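PDB 5E7T: minor structural protein 4 from Lactococcus phage Tuc2009, which is probably a structural component of the phage baseplate, built round an immunoglobulin-like beta domain and assembled with other phage proteins. Local coordinates for residues V20-N25 with G85-R90; G3-I8 with N60-S65; N78-I83 with A96-G101; T110-S115 with A122-E127. All coordinates share one frame; numbering follows the deposited sequence.

Contact 1 (V20-N25 with G85-R90); sequences VTYYKN and GTEIMR
Tyr22 and Tyr23 reach across to strand 87-90 on opposite faces of one antiparallel sheet. Tyr22 and Met89 form a non-hydrogen-bonded pair, with Lys24 and Glu87 on the same face. With its CG anti to the backbone N (chi1 170°), the Tyr22 ring crosses Glu87, ring and carboxylate planes standing 77° apart. Its OH donates to Glu87 OE2 at 2.7 Å, meeting that oxygen on the anti side, 17° out of the carboxylate plane. Tyr22 CD2 also touches Met89 CE at 3.9 Å.

On the other face Tyr23 runs beside Ile88, both pointing the same way: Ile88 CB lies over one ring face, and Tyr23 CZ is 3.5 Å from Ile88 CG2. The Tyr23 hydroxyl is bonded to the backbone of another protein's chain, and Thr21 OG1 to a polar side chain there. Arg90 lies alongside Thr21, with Arg90 CB 3.4 Å from Thr21 OG1, while its extended chain carries the guanidinium to a salt bridge with Glu79.

The backbone supplies two reciprocal pairs, Thr21 with Arg90 and Tyr23 with Ile88; Asn25 N donates to Thr86 O (2.9 Å). Thr86 OG1 donates to Asn25 OD1 (2.9 Å) from above the amide plane, and Asn25 ND2 bonds to Glu43. Hydroxyl donors thus make both side-chain bonds between the strands, to a carboxylate and an amide oxygen, whereas the Arg90 guanidinium finds its ionic partner on strand 79-84.

Contact 2 (G3-I8 with N60-S65); sequences GFNVVI and NVELPS
The Phe4 ring lies beside Leu63, both side chains pointing the same way, and one methyl does the touching: Leu63 CD1 is 3.8 Å from Phe4 CD2 and equally 3.8 Å from Phe4 CE2. The ring is placed by a CG anti to the backbone N (chi1 164°), and Met89, Ala68 and Leu82 add further contacts to the Phe4 side chain. On the reverse side of the strand pair sit the other flat groups. The Asn5 and Asn60 amides cross with their planes 37° apart. Glu62 runs alongside Asn5 with its carboxylate turned 74° from the amide, and Glu62 OE1 takes a hydrogen bond from outside the contact, with Ser2 OG.

Beneath these groups the backbones form a regular antiparallel ladder, the axes 4.6 Å apart. Phe4 N donates to Leu63 O (3.1 Å) and Leu63 N to Phe4 O (2.9 Å); Val6 N donates to Val61 O (2.9 Å) and Val61 N to Val6 O (2.8 Å). Asn5 with Glu62 and Val7 with Asn60 are the intervening non-hydrogen-bonded pairs. Farther along, Ile8 CD1 crosses to Val61 CG2, giving the apolar face a second point of contact.

The faces differ: Phe4, Val6, Val61 and Leu63 face inward toward Val20, Phe91 and Met89, while the other is mostly polar, with Asn5, Glu62 and Asn60 beside Val7. Such two-faced antiparallel pairing, one side apolar and packed on strands 17-24 and 87-94, is characteristic of an immunoglobulin-like beta sandwich.

Contact 3 (N78-I83 with A96-G101); sequences NELLLI and ATITKG
Leu80 and Ile98 make the direct apolar contact between these segments, Leu80 CB lying 3.9 Å from Ile98 CD1. More of the touching is of side chain on backbone. The terminal methyl of Ile98 rests against the peptide between two residues, with CD1 3.6 Å from Glu79 C and also 3.6 Å from Leu80 N. In return, Leu80 lays its forked end on a residue without a side chain: Leu80 CD1 is 3.7 Å from Gly101 CA, and Leu80 CD2 is 3.9 Å from the same Gly101 CA. Its CG is anti to the backbone N (chi1 -172°), and the CB of Leu80, like that of Ile98, points toward the opposing segment.

Hydrogen bonds between the two segments are absent, in keeping with axes 8.4 Å apart at closest approach, too far for neighbouring strands. The strands run in nearly the same direction, 16° from parallel, yet are not adjacent in the sheet. Polar bonding is directed elsewhere: Glu79 forms a salt bridge with Arg90, Thr97 N is bonded to Asp11, and Ile98 O to Asn75, while Ile98 also pairs through its backbone with Gly77.

Irregularity marks the second segment as well. Thr99 and Lys100 both face Glu9, a classic beta bulge in the pairing with strand 4-10. Leu80 in turn touches Val6 and Ile8, and Ile98 touches Ile8 and Ile93, placing the contact among the inward-facing side chains. Apolar side chains meeting in this way between strands that are not sheet neighbours mark the inside of a beta sandwich, as expected of the immunoglobulin-like domain.

Contact 4 (T110-S115 with A122-E127); sequences TNLIVS and AKISWE
Ile124 lies aslant to Leu112 and Val114, its terminal methyl serving both. Ile124 CD1 is 3.9 Å from Leu112 CD2 and 4.1 Å from Val114 CG1; the Ile124 CG1 that bears it is anti to the backbone N (chi1 177°). Leu112 also crosses Trp126, where Leu112 CD1 approaches Trp126 CB at 4.1 Å, and the indole itself is led away to pack on Pro109 and to make a T-shaped stack with Tyr231 of Minor structural protein 5.

The two segments are the arms of a beta hairpin, strands 113-115 and 122-125, running antiparallel at 151°. Ile113 with Ser125 and Ser115 with Lys123 are its reciprocal hydrogen-bonded pairs, and Val114 with Ile124 lies between them as a non-hydrogen-bonded pair. The sequence and the buried tryptophan are consistent with the opening hairpin of a fibronectin type III-like module. Ala122 to Ser125 continue the sheet by pairing antiparallel with a strand of Minor structural protein 5.

On the face away from Ile124, Ser115 and Lys123 meet through their polar ends. The lysine chain bends at both chi3 and chi4, which brings Lys123 NZ to donate to Ser115 OG at 3.0 Å; the same ammonium has a salt bridge with Asp116. Ser115 OG, besides accepting from NZ, donates weakly to Lys123 O at 3.5 Å.

At the open end Thr110 N donates to Glu127 O (2.8 Å). Asn111 is the centre of an inverse gamma turn; its amide plane and the Glu127 carboxylate plane differ by 31°, with Asn111 CB 3.4 Å from Glu127 OE2.

Contacts 1, 2 and 3 belong to one sheet system and touch one another, whereas contact 4 stands apart: its nearest atoms are about 10 Å from contact 2 and about 21 Å from contacts 1 and 3. Contacts 1, 2 and 4 are antiparallel ladders; contact 3 has no hydrogen bonds between its segments and packs across non-adjacent strands. Contacts 2 and 3 are buried, while contact 1 is partly buried and reaches neighbouring proteins through polar groups. Strand 87-94 serves contact 1 and adjoins strand 79-84 of contact 3; strand 4-10 of contact 2 adjoins strand 98-103 of contact 3. Contact 4 is partly buried, and eight of its residues come within reach of Minor structural protein 5.

Contact 1 (V20-N25 with G85-R90)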
loop_
_atom_site.group_PDB
_atom_site.type_symbol
_atom_site.label_atom_id
_atom_site.label_comp_id
_atom_site.label_asym_id
_atom_site.label_seq_id
_atom_site.Cartn_x
_atom_site.Cartn_y
_atom_site.Cartn_z
ATOM N N VAL A 20 26.364 15.278 8.848
ATOM C CA VAL A 20 27.120 15.649 10.034
ATOM C C VAL A 20 26.462 16.787 10.834
ATOM O O VAL A 20 26.059 17.827 10.268
ATOM C CB VAL A 20 28.603 15.963 9.710
ATOM C CG1 VAL A 20 29.442 16.052 10.981
ATOM C CG2 VAL A 20 29.195 14.924 8.759
ATOM N N THR A 21 26.363 16.559 12.159
ATOM C CA THR A 21 25.920 17.518 13.163
ATOM C C THR A 21 26.948 17.563 14.300
ATOM O O THR A 21 27.713 16.607 14.514
ATOM C CB THR A 21 24.504 17.251 13.725
ATOM O OG1 THR A 21 24.422 15.938 14.277
ATOM C CG2 THR A 21 23.405 17.516 12.730
ATOM N N TYR A 22 26.944 18.679 15.022
ATOM C CA TYR A 22 27.790 18.945 16.167
ATOM C C TYR A 22 26.903 19.511 17.293
ATOM O O TYR A 22 26.036 20.355 17.050
ATOM C CB TYR A 22 28.912 19.943 15.787
ATOM C CG TYR A 22 29.694 20.448 16.989
ATOM C CD1 TYR A 22 29.258 21.553 17.717
ATOM C CD2 TYR A 22 30.870 19.824 17.394
ATOM C CE1 TYR A 22 29.959 22.009 18.834
ATOM C CE2 TYR A 22 31.590 20.282 18.496
ATOM C CZ TYR A 22 31.120 21.363 19.225
ATOM O OH TYR A 22 31.804 21.811 20.328
ATOM N N TYR A 23 27.155 19.080 18.527
ATOM C CA TYR A 23 26.418 19.533 19.704
ATOM C C TYR A 23 27.155 19.220 21.002
ATOM O O TYR A 23 27.874 18.214 21.096
ATOM C CB TYR A 23 24.985 18.987 19.732
ATOM C CG TYR A 23 24.882 17.492 19.549
ATOM C CD1 TYR A 23 24.731 16.933 18.285
ATOM C CD2 TYR A 23 24.910 16.635 20.642
ATOM C CE1 TYR A 23 24.660 15.556 18.110
ATOM C CE2 TYR A 23 24.836 15.252 20.477
ATOM C CZ TYR A 23 24.685 14.719 19.211
ATOM O OH TYR A 23 24.577 13.359 19.056
ATOM N N LYS A 24 26.984 20.113 21.989
ATOM C CA LYS A 24 27.591 20.034 23.307
ATOM C C LYS A 24 26.562 19.649 24.358
ATOM O O LYS A 24 25.419 20.107 24.304
ATOM C CB LYS A 24 28.117 21.418 23.679
ATOM C CG LYS A 24 29.580 21.612 23.424
ATOM C CD LYS A 24 29.963 23.072 23.338
ATOM C CE LYS A 24 30.006 23.825 24.635
ATOM N NZ LYS A 24 31.145 24.780 24.656
ATOM N N ASN A 25 27.003 18.899 25.377
ATOM C CA ASN A 25 26.238 18.541 26.586
ATOM C C ASN A 25 24.934 17.752 26.357
ATOM O O ASN A 25 24.007 17.847 27.176
ATOM C CB ASN A 25 25.963 19.770 27.471
ATOM C CG ASN A 25 27.204 20.339 28.087
ATOM O OD1 ASN A 25 27.893 19.686 28.873
ATOM N ND2 ASN A 25 27.500 21.577 27.764
ATOM N N GLY A 85 34.911 14.641 25.449
ATOM C CA GLY A 85 34.388 15.227 26.669
ATOM C C GLY A 85 32.898 15.474 26.569
ATOM O O GLY A 85 32.085 14.533 26.549
ATOM N N THR A 86 32.576 16.765 26.408
ATOM C CA THR A 86 31.269 17.424 26.343
ATOM C C THR A 86 30.754 17.551 24.897
ATOM O O THR A 86 29.548 17.723 24.684
ATOM C CB THR A 86 31.511 18.805 26.991
ATOM O OG1 THR A 86 30.626 19.011 28.079
ATOM C CG2 THR A 86 31.476 19.967 26.021
ATOM N N GLU A 87 31.696 17.521 23.912
ATOM C CA GLU A 87 31.465 17.721 22.487
ATOM C C GLU A 87 31.201 16.444 21.783
ATOM O O GLU A 87 31.912 15.470 21.997
ATOM C CB GLU A 87 32.701 18.331 21.830
ATOM C CG GLU A 87 33.037 19.740 22.239
ATOM C CD GLU A 87 34.342 20.177 21.614
ATOM O OE1 GLU A 87 35.405 19.853 22.189
ATOM O OE2 GLU A 87 34.307 20.759 20.505
ATOM N N ILE A 88 30.231 16.467 20.871
ATOM C CA ILE A 88 29.898 15.342 20.017
ATOM C C ILE A 88 29.757 15.781 18.587
ATOM O O ILE A 88 29.133 16.797 18.295
ATOM C CB ILE A 88 28.685 14.506 20.508
ATOM C CG1 ILE A 88 29.170 13.498 21.522
ATOM C CG2 ILE A 88 28.008 13.756 19.349
ATOM C CD1 ILE A 88 28.206 12.736 22.042
ATOM N N MET A 89 30.352 14.998 17.701
ATOM C CA MET A 89 30.226 15.155 16.273
ATOM C C MET A 89 29.562 13.869 15.846
ATOM O O MET A 89 30.076 12.775 16.124
ATOM C CB MET A 89 31.570 15.352 15.624
ATOM C CG MET A 89 31.464 16.115 14.379
ATOM S SD MET A 89 33.092 16.619 13.856
ATOM C CE MET A 89 33.388 18.021 15.015
ATOM N N ARG A 90 28.353 14.006 15.296
ATOM C CA ARG A 90 27.486 12.908 14.920
ATOM C C ARG A 90 27.458 12.762 13.394
ATOM O O ARG A 90 27.279 13.759 12.691
ATOM C CB ARG A 90 26.090 13.204 15.480
ATOM C CG ARG A 90 25.152 12.034 15.416
ATOM C CD ARG A 90 23.707 12.467 15.391
ATOM N NE ARG A 90 22.856 11.287 15.332
ATOM C CZ ARG A 90 21.567 11.286 15.026
ATOM N NH1 ARG A 90 20.956 12.410 14.711
ATOM N NH2 ARG A 90 20.889 10.145 14.992
HETATM O O HOH W 1 24.150 14.078 12.132
HETATM O O HOH W 2 27.494 16.456 23.560
#

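Contact 2 (G3-I8 with N60-S65)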
loop_
_atom_site.group_PDB
_atom_site.type_symbol
_atom_site.label_atom_id
_atom_site.label_comp_id
_atom_site.label_asym_id
_atom_site.label_seq_id
_atom_site.Cartn_x
_atom_site.Cartn_y
_atom_site.Cartn_z
ATOM N N GLY A 3 41.932 19.081 5.092
ATOM C CA GLY A 3 41.019 19.274 6.198
ATOM C C GLY A 3 41.193 18.203 7.246
ATOM O O GLY A 3 42.277 17.632 7.429
ATOM N N PHE A 4 40.099 17.958 7.938
ATOM C CA PHE A 4 39.924 16.997 9.002
ATOM C C PHE A 4 39.082 15.943 8.339
ATOM O O PHE A 4 38.053 16.264 7.748
ATOM C CB PHE A 4 39.196 17.689 10.180
ATOM C CG PHE A 4 38.579 16.825 11.246
ATOM C CD1 PHE A 4 39.350 15.920 11.964
ATOM C CD2 PHE A 4 37.246 16.973 11.593
ATOM C CE1 PHE A 4 38.777 15.125 12.961
ATOM C CE2 PHE A 4 36.677 16.190 12.602
ATOM C CZ PHE A 4 37.446 15.270 13.277
ATOM N N ASN A 5 39.565 14.707 8.324
ATOM C CA ASN A 5 38.901 13.632 7.620
ATOM C C ASN A 5 38.488 12.519 8.537
ATOM O O ASN A 5 39.327 11.975 9.270
ATOM C CB ASN A 5 39.827 13.103 6.535
ATOM C CG ASN A 5 40.016 14.068 5.396
ATOM O OD1 ASN A 5 39.212 14.119 4.471
ATOM N ND2 ASN A 5 41.077 14.861 5.430
ATOM N N VAL A 6 37.191 12.162 8.484
ATOM C CA VAL A 6 36.657 11.037 9.253
ATOM C C VAL A 6 36.265 9.941 8.272
ATOM O O VAL A 6 35.475 10.190 7.362
ATOM C CB VAL A 6 35.510 11.402 10.241
ATOM C CG1 VAL A 6 34.933 10.151 10.895
ATOM C CG2 VAL A 6 35.989 12.375 11.304
ATOM N N VAL A 7 36.824 8.742 8.457
ATOM C CA VAL A 7 36.565 7.572 7.625
ATOM C C VAL A 7 35.416 6.738 8.191
ATOM O O VAL A 7 35.443 6.366 9.365
ATOM C CB VAL A 7 37.836 6.709 7.467
ATOM C CG1 VAL A 7 37.526 5.428 6.710
ATOM C CG2 VAL A 7 38.937 7.483 6.759
ATOM N N ILE A 8 34.435 6.403 7.344
ATOM C CA ILE A 8 33.303 5.558 7.706
ATOM C C ILE A 8 33.281 4.378 6.762
ATOM O O ILE A 8 33.044 4.542 5.559
ATOM C CB ILE A 8 31.950 6.301 7.747
ATOM C CG1 ILE A 8 31.958 7.387 8.816
ATOM C CG2 ILE A 8 30.814 5.313 8.002
ATOM C CD1 ILE A 8 30.932 8.403 8.617
ATOM N N ASN A 60 34.758 8.846 2.961
ATOM C CA ASN A 60 35.700 9.752 3.599
ATOM C C ASN A 60 34.953 11.055 3.741
ATOM O O ASN A 60 34.586 11.686 2.730
ATOM C CB ASN A 60 36.976 9.908 2.792
ATOM C CG ASN A 60 37.827 11.053 3.256
ATOM O OD1 ASN A 60 37.601 12.211 2.906
ATOM N ND2 ASN A 60 38.821 10.762 4.054
ATOM N N VAL A 61 34.694 11.439 5.005
ATOM C CA VAL A 61 33.958 12.644 5.347
ATOM C C VAL A 61 34.953 13.764 5.628
ATOM O O VAL A 61 35.589 13.769 6.679
ATOM C CB VAL A 61 32.999 12.381 6.530
ATOM C CG1 VAL A 61 32.099 13.582 6.778
ATOM C CG2 VAL A 61 32.169 11.122 6.308
ATOM N N GLU A 62 35.137 14.669 4.660
ATOM C CA GLU A 62 36.043 15.809 4.807
ATOM C C GLU A 62 35.292 16.996 5.341
ATOM O O GLU A 62 34.370 17.529 4.692
ATOM C CB GLU A 62 36.737 16.179 3.497
ATOM C CG GLU A 62 37.726 17.317 3.663
ATOM C CD GLU A 62 38.583 17.611 2.453
ATOM O OE1 GLU A 62 39.474 16.790 2.135
ATOM O OE2 GLU A 62 38.388 18.685 1.842
ATOM N N LEU A 63 35.719 17.428 6.526
ATOM C CA LEU A 63 35.170 18.572 7.241
ATOM C C LEU A 63 36.204 19.694 7.295
ATOM O O LEU A 63 37.408 19.407 7.280
ATOM C CB LEU A 63 34.815 18.147 8.674
ATOM C CG LEU A 63 33.693 17.153 8.804
ATOM C CD1 LEU A 63 33.842 16.367 10.070
ATOM C CD2 LEU A 63 32.303 17.828 8.637
ATOM N N PRO A 64 35.782 20.974 7.415
ATOM C CA PRO A 64 36.775 22.051 7.545
ATOM C C PRO A 64 37.697 21.817 8.750
ATOM O O PRO A 64 37.236 21.347 9.804
ATOM C CB PRO A 64 35.911 23.308 7.704
ATOM C CG PRO A 64 34.600 22.951 7.063
ATOM C CD PRO A 64 34.405 21.515 7.451
ATOM N N SER A 65 39.014 22.094 8.550
ATOM C CA SER A 65 40.103 21.931 9.519
ATOM C C SER A 65 39.801 22.522 10.903
ATOM O O SER A 65 40.294 22.017 11.910
ATOM C CB SER A 65 41.394 22.518 8.957
ATOM O OG SER A 65 42.080 21.598 8.124
#

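Contact 3 (N78-I83 with A96-G101)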
loop_
_atom_site.group_PDB
_atom_site.type_symbol
_atom_site.label_atom_id
_atom_site.label_comp_id
_atom_site.label_asym_id
_atom_site.label_seq_id
_atom_site.Cartn_x
_atom_site.Cartn_y
_atom_site.Cartn_z
ATOM N N ASN A 78 23.883 2.728 12.911
ATOM C CA ASN A 78 23.054 3.679 12.146
ATOM C C ASN A 78 23.728 5.055 12.090
ATOM O O ASN A 78 23.491 5.813 11.151
ATOM C CB ASN A 78 21.647 3.802 12.760
ATOM C CG ASN A 78 21.618 4.373 14.164
ATOM O OD1 ASN A 78 21.808 3.653 15.147
ATOM N ND2 ASN A 78 21.358 5.685 14.291
ATOM N N GLU A 79 24.559 5.355 13.110
ATOM C CA GLU A 79 25.282 6.594 13.314
ATOM C C GLU A 79 26.631 6.315 13.959
ATOM O O GLU A 79 26.778 5.337 14.689
ATOM C CB GLU A 79 24.464 7.526 14.242
ATOM C CG GLU A 79 24.279 6.967 15.656
ATOM C CD GLU A 79 23.820 7.863 16.789
ATOM O OE1 GLU A 79 24.074 7.499 17.963
ATOM O OE2 GLU A 79 23.136 8.874 16.517
ATOM N N LEU A 80 27.601 7.193 13.726
ATOM C CA LEU A 80 28.908 7.142 14.373
ATOM C C LEU A 80 28.977 8.404 15.203
ATOM O O LEU A 80 28.432 9.436 14.788
ATOM C CB LEU A 80 30.051 7.123 13.352
ATOM C CG LEU A 80 31.459 6.882 13.891
ATOM C CD1 LEU A 80 31.737 5.398 14.048
ATOM C CD2 LEU A 80 32.493 7.504 12.981
ATOM N N LEU A 81 29.614 8.319 16.384
ATOM C CA LEU A 81 29.763 9.443 17.298
ATOM C C LEU A 81 31.224 9.664 17.614
ATOM O O LEU A 81 31.929 8.719 17.966
ATOM C CB LEU A 81 28.993 9.198 18.611
ATOM C CG LEU A 81 27.483 9.015 18.552
ATOM C CD1 LEU A 81 26.933 8.782 19.937
ATOM C CD2 LEU A 81 26.809 10.204 18.003
ATOM N N LEU A 82 31.680 10.905 17.500
ATOM C CA LEU A 82 33.055 11.242 17.858
ATOM C C LEU A 82 32.903 12.067 19.146
ATOM O O LEU A 82 32.465 13.211 19.086
ATOM C CB LEU A 82 33.768 11.986 16.686
ATOM C CG LEU A 82 35.203 12.544 16.856
ATOM C CD1 LEU A 82 36.177 11.526 17.466
ATOM C CD2 LEU A 82 35.755 12.976 15.533
ATOM N N ILE A 83 33.098 11.415 20.316
ATOM C CA ILE A 83 32.884 12.028 21.629
ATOM C C ILE A 83 34.172 12.527 22.221
ATOM O O ILE A 83 35.052 11.709 22.485
ATOM C CB ILE A 83 32.151 11.078 22.629
ATOM C CG1 ILE A 83 31.066 10.210 21.936
ATOM C CG2 ILE A 83 31.572 11.883 23.792
ATOM C CD1 ILE A 83 30.295 9.249 22.845
ATOM N N ALA A 96 23.045 1.999 4.569
ATOM C CA ALA A 96 24.084 1.023 4.901
ATOM C C ALA A 96 24.248 0.959 6.407
ATOM O O ALA A 96 23.624 1.740 7.141
ATOM C CB ALA A 96 25.412 1.404 4.238
ATOM N N THR A 97 25.094 0.024 6.862
ATOM C CA THR A 97 25.416 -0.163 8.272
ATOM C C THR A 97 26.892 0.182 8.492
ATOM O O THR A 97 27.751 -0.243 7.699
ATOM C CB THR A 97 25.037 -1.588 8.717
ATOM O OG1 THR A 97 23.711 -1.901 8.265
ATOM C CG2 THR A 97 25.121 -1.769 10.199
ATOM N N ILE A 98 27.181 0.983 9.540
ATOM C CA ILE A 98 28.560 1.336 9.858
ATOM C C ILE A 98 29.251 0.131 10.488
ATOM O O ILE A 98 28.808 -0.422 11.501
ATOM C CB ILE A 98 28.716 2.628 10.684
ATOM C CG1 ILE A 98 28.011 3.789 9.996
ATOM C CG2 ILE A 98 30.205 2.952 10.894
ATOM C CD1 ILE A 98 27.893 5.062 10.850
ATOM N N THR A 99 30.321 -0.277 9.850
ATOM C CA THR A 99 31.167 -1.402 10.204
ATOM C C THR A 99 32.245 -0.982 11.209
ATOM O O THR A 99 32.481 -1.671 12.195
ATOM C CB THR A 99 31.659 -1.960 8.867
ATOM O OG1 THR A 99 30.876 -3.108 8.587
ATOM C CG2 THR A 99 33.161 -2.235 8.792
ATOM N N LYS A 100 32.887 0.162 10.947
ATOM C CA LYS A 100 33.995 0.731 11.705
ATOM C C LYS A 100 34.076 2.197 11.259
ATOM O O LYS A 100 33.670 2.531 10.154
ATOM C CB LYS A 100 35.289 -0.044 11.347
ATOM C CG LYS A 100 36.554 0.337 12.092
ATOM C CD LYS A 100 37.750 -0.402 11.498
ATOM C CE LYS A 100 39.053 -0.027 12.161
ATOM N NZ LYS A 100 40.221 -0.674 11.501
ATOM N N GLY A 101 34.529 3.058 12.148
ATOM C CA GLY A 101 34.672 4.488 11.904
ATOM C C GLY A 101 35.852 5.025 12.690
ATOM O O GLY A 101 36.154 4.531 13.788
#

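Contact 4 (T110-S115 with A122-E127)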
loop_
_atom_site.group_PDB
_atom_site.type_symbol
_atom_site.label_atom_id
_atom_site.label_comp_id
_atom_site.label_asym_id
_atom_site.label_seq_id
_atom_site.Cartn_x
_atom_site.Cartn_y
_atom_site.Cartn_z
ATOM N N THR A 110 50.255 12.706 -1.983
ATOM C CA THR A 110 49.580 13.763 -2.731
ATOM C C THR A 110 50.153 14.224 -4.078
ATOM O O THR A 110 49.431 14.151 -5.082
ATOM C CB THR A 110 49.415 15.010 -1.840
ATOM O OG1 THR A 110 48.856 14.613 -0.598
ATOM C CG2 THR A 110 48.492 16.067 -2.458
ATOM N N ASN A 111 51.297 14.868 -4.108
ATOM C CA ASN A 111 51.648 15.456 -5.385
ATOM C C ASN A 111 52.435 14.501 -6.229
ATOM O O ASN A 111 53.668 14.570 -6.281
ATOM C CB ASN A 111 52.319 16.818 -5.195
ATOM C CG ASN A 111 51.373 17.832 -4.569
ATOM O OD1 ASN A 111 51.228 17.939 -3.337
ATOM N ND2 ASN A 111 50.659 18.562 -5.412
ATOM N N LEU A 112 51.717 13.580 -6.886
ATOM C CA LEU A 112 52.357 12.573 -7.722
ATOM C C LEU A 112 52.919 13.188 -8.997
ATOM O O LEU A 112 52.188 13.854 -9.733
ATOM C CB LEU A 112 51.401 11.407 -8.013
ATOM C CG LEU A 112 51.361 10.291 -6.969
ATOM C CD1 LEU A 112 50.578 10.695 -5.755
ATOM C CD2 LEU A 112 50.743 9.055 -7.539
ATOM N N ILE A 113 54.234 13.039 -9.212
ATOM C CA ILE A 113 54.894 13.596 -10.394
ATOM C C ILE A 113 55.692 12.513 -11.066
ATOM O O ILE A 113 56.512 11.861 -10.415
ATOM C CB ILE A 113 55.806 14.847 -10.104
ATOM C CG1 ILE A 113 55.119 15.957 -9.251
ATOM C CG2 ILE A 113 56.387 15.450 -11.394
ATOM C CD1 ILE A 113 53.917 16.787 -9.919
ATOM N N VAL A 114 55.504 12.354 -12.376
ATOM C CA VAL A 114 56.296 11.412 -13.168
ATOM C C VAL A 114 57.413 12.194 -13.865
ATOM O O VAL A 114 57.147 13.143 -14.604
ATOM C CB VAL A 114 55.466 10.531 -14.126
ATOM C CG1 VAL A 114 54.916 9.319 -13.391
ATOM C CG2 VAL A 114 54.330 11.336 -14.761
ATOM N N SER A 115 58.657 11.848 -13.551
ATOM C CA SER A 115 59.866 12.492 -14.066
ATOM C C SER A 115 60.808 11.429 -14.611
ATOM O O SER A 115 60.544 10.239 -14.421
ATOM C CB SER A 115 60.555 13.266 -12.947
ATOM O OG SER A 115 60.590 12.529 -11.734
ATOM N N ALA A 122 60.550 5.128 -15.628
ATOM C CA ALA A 122 60.052 6.426 -15.143
ATOM C C ALA A 122 60.255 6.513 -13.636
ATOM O O ALA A 122 60.424 5.483 -12.981
ATOM C CB ALA A 122 58.585 6.627 -15.486
ATOM N N LYS A 123 60.269 7.735 -13.088
ATOM C CA LYS A 123 60.461 7.965 -11.663
ATOM C C LYS A 123 59.203 8.592 -11.120
ATOM O O LYS A 123 58.706 9.585 -11.662
ATOM C CB LYS A 123 61.689 8.863 -11.403
ATOM C CG LYS A 123 62.135 8.909 -9.939
ATOM C CD LYS A 123 63.531 9.493 -9.754
ATOM C CE LYS A 123 63.497 10.948 -9.348
ATOM N NZ LYS A 123 63.224 11.851 -10.501
ATOM N N ILE A 124 58.657 7.983 -10.079
ATOM C CA ILE A 124 57.450 8.482 -9.452
ATOM C C ILE A 124 57.861 9.087 -8.131
ATOM O O ILE A 124 58.600 8.449 -7.383
ATOM C CB ILE A 124 56.313 7.416 -9.357
ATOM C CG1 ILE A 124 55.065 7.948 -8.610
ATOM C CG2 ILE A 124 56.796 6.095 -8.748
ATOM C CD1 ILE A 124 54.237 9.029 -9.349
ATOM N N SER A 125 57.453 10.343 -7.887
ATOM C CA SER A 125 57.752 11.087 -6.667
ATOM C C SER A 125 56.441 11.621 -6.106
ATOM O O SER A 125 55.493 11.844 -6.861
ATOM C CB SER A 125 58.706 12.230 -6.970
ATOM O OG SER A 125 59.769 11.791 -7.802
ATOM N N TRP A 126 56.357 11.786 -4.790
ATOM C CA TRP A 126 55.136 12.258 -4.150
ATOM C C TRP A 126 55.458 13.038 -2.858
ATOM O O TRP A 126 56.634 13.242 -2.527
ATOM C CB TRP A 126 54.181 11.061 -3.885
ATOM C CG TRP A 126 54.802 9.990 -3.030
ATOM C CD1 TRP A 126 54.773 9.913 -1.670
ATOM C CD2 TRP A 126 55.655 8.921 -3.474
ATOM N NE1 TRP A 126 55.567 8.880 -1.236
ATOM C CE2 TRP A 126 56.094 8.232 -2.323
ATOM C CE3 TRP A 126 56.066 8.460 -4.739
ATOM C CZ2 TRP A 126 56.908 7.095 -2.395
ATOM C CZ3 TRP A 126 56.906 7.358 -4.810
ATOM C CH2 TRP A 126 57.315 6.684 -3.650
ATOM N N GLU A 127 54.403 13.463 -2.136
ATOM C CA GLU A 127 54.484 14.182 -0.862
ATOM C C GLU A 127 53.507 13.520 0.151
ATOM O O GLU A 127 52.384 13.202 -0.234
ATOM C CB GLU A 127 54.077 15.661 -1.060
ATOM C CG GLU A 127 54.878 16.453 -2.082
ATOM C CD GLU A 127 54.426 17.882 -2.328
ATOM O OE1 GLU A 127 53.816 18.493 -1.417
ATOM O OE2 GLU A 127 54.722 18.408 -3.427
#